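Local coordinates for protein dihydrodipicolinate synthase (Bacillus anthracis, PDB 1XKY) that probably catalyses the condensation of pyruvate with aspartate semialdehyde in the lysine branch of amino acid biosynthesis, as a TIM-barrel lyase, at residues R72-V75 / S76-K80. Residues are numbered along the deposited sequence; the frame is centred on the assembly and turned at random.
Sequences RHVV and SVVDK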
loop_
_atom_site.group_PDB
_atom_site.type_symbol
_atom_site.label_atom_id
_atom_site.label_comp_id
_atom_site.label_asym_id
_atom_site.label_seq_id
_atom_site.Cartn_x
_atom_site.Cartn_y
_atom_site.Cartn_z
ATOM N N ARG A 72 -32.041 10.019 -21.350
ATOM C CA ARG A 72 -32.994 10.316 -22.414
ATOM C C ARG A 72 -32.640 11.622 -23.125
ATOM O O ARG A 72 -32.661 11.688 -24.349
ATOM C CB ARG A 72 -34.413 10.377 -21.843
ATOM C CG ARG A 72 -35.489 10.615 -22.869
ATOM C CD ARG A 72 -36.825 10.931 -22.212
ATOM N NE ARG A 72 -37.432 9.747 -21.602
ATOM C CZ ARG A 72 -37.560 9.522 -20.295
ATOM N NH1 ARG A 72 -37.130 10.403 -19.390
ATOM N NH2 ARG A 72 -38.138 8.396 -19.885
ATOM N N HIS A 73 -32.300 12.649 -22.357
ATOM C CA HIS A 73 -31.932 13.932 -22.941
ATOM C C HIS A 73 -30.649 13.850 -23.770
ATOM O O HIS A 73 -30.570 14.397 -24.873
ATOM C CB HIS A 73 -31.756 14.982 -21.855
ATOM C CG HIS A 73 -31.396 16.331 -22.392
ATOM N ND1 HIS A 73 -32.307 17.128 -23.049
ATOM C CD2 HIS A 73 -30.226 17.013 -22.396
ATOM C CE1 HIS A 73 -31.719 18.254 -23.414
ATOM N NE2 HIS A 73 -30.454 18.207 -23.034
ATOM N N VAL A 74 -29.645 13.160 -23.234
ATOM C CA VAL A 74 -28.375 13.021 -23.923
ATOM C C VAL A 74 -28.547 12.211 -25.213
ATOM O O VAL A 74 -27.966 12.554 -26.242
ATOM C CB VAL A 74 -27.287 12.399 -23.001
ATOM C CG1 VAL A 74 -26.007 12.148 -23.774
ATOM C CG2 VAL A 74 -27.025 13.308 -21.791
ATOM N N VAL A 75 -29.354 11.156 -25.169
ATOM C CA VAL A 75 -29.687 10.405 -26.379
ATOM C C VAL A 75 -30.307 11.331 -27.439
ATOM O O VAL A 75 -29.942 11.274 -28.615
ATOM C CB VAL A 75 -30.638 9.208 -26.051
ATOM C CG1 VAL A 75 -31.350 8.683 -27.306
ATOM C CG2 VAL A 75 -29.861 8.096 -25.363
ATOM N N SER A 76 -31.231 12.185 -27.005
ATOM C CA SER A 76 -31.895 13.150 -27.890
ATOM C C SER A 76 -30.909 14.132 -28.529
ATOM O O SER A 76 -30.920 14.323 -29.739
ATOM C CB SER A 76 -32.970 13.927 -27.116
ATOM O OG SER A 76 -33.549 14.937 -27.931
ATOM N N VAL A 77 -30.070 14.761 -27.711
ATOM C CA VAL A 77 -29.128 15.765 -28.201
ATOM C C VAL A 77 -28.079 15.122 -29.105
ATOM O O VAL A 77 -27.782 15.644 -30.185
ATOM C CB VAL A 77 -28.453 16.545 -27.041
ATOM C CG1 VAL A 77 -27.398 17.520 -27.572
ATOM C CG2 VAL A 77 -29.495 17.305 -26.247
ATOM N N VAL A 78 -27.541 13.983 -28.678
ATOM C CA VAL A 78 -26.491 13.296 -29.439
ATOM C C VAL A 78 -26.958 12.904 -30.844
ATOM O O VAL A 78 -26.186 13.008 -31.804
ATOM C CB VAL A 78 -25.945 12.083 -28.656
ATOM C CG1 VAL A 78 -25.070 11.208 -29.522
ATOM C CG2 VAL A 78 -25.164 12.574 -27.455
ATOM N N ASP A 79 -28.215 12.478 -30.960
ATOM C CA ASP A 79 -28.841 12.247 -32.262
ATOM C C ASP A 79 -27.981 11.290 -33.109
ATOM O O ASP A 79 -27.725 11.537 -34.282
ATOM C CB ASP A 79 -29.054 13.603 -32.965
ATOM C CG ASP A 79 -29.980 13.519 -34.167
ATOM O OD1 ASP A 79 -29.779 14.315 -35.105
ATOM O OD2 ASP A 79 -30.895 12.673 -34.188
ATOM N N LYS A 80 -27.517 10.218 -32.470
ATOM C CA LYS A 80 -26.738 9.149 -33.105
ATOM C C LYS A 80 -25.363 9.538 -33.683
ATOM O O LYS A 80 -24.764 8.756 -34.417
ATOM C CB LYS A 80 -27.595 8.428 -34.166
ATOM C CG LYS A 80 -28.755 7.637 -33.574
ATOM C CD LYS A 80 -28.269 6.394 -32.829
ATOM C CE LYS A 80 -29.420 5.690 -32.125
ATOM N NZ LYS A 80 -28.924 4.633 -31.200
HETATM O O HOH W 1 -28.724 9.259 -29.917
#
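R72 O accepts the N-H of S76 at 3.1 Å, the first of four successive i to i+4 bonds that close the last turns of helix 64-78. At H73 the backbone and the side chain both meet V77: H73 O takes V77 N at 2.9 Å, and the CG2 methyl of V77 sits over one face of the imidazole, 3.8 Å from its centroid and displaced toward NE2. CG, anti to the backbone N (chi1 -179°), lies beside the carbonyl carbon, which brings the ring alongside V77 CG2, while NE2 is hydrogen-bonded to T36 of helix 32-44. At the next residue, V74 O receives V78 N, and V74 CG1 touches V78 CG2 at 3.8 Å; this pair faces the barrel, against V84 of strand 84-87. V75 O has two donors, D79 N at 3.2 Å and a water that donates at 2.7 Å and in turn accepts K80 N. D79 has left helical geometry, with phi at 54°, and the water links V75 O to K80 N, one residue beyond the last of the four backbone bonds. The chemistry implies a helix end where V74 and V78 pack on the barrel strands, V77 and V78 also meet V39, the V77 methyl supports the T36-bonded imidazole, and water bridges the exit toward strand 84-87.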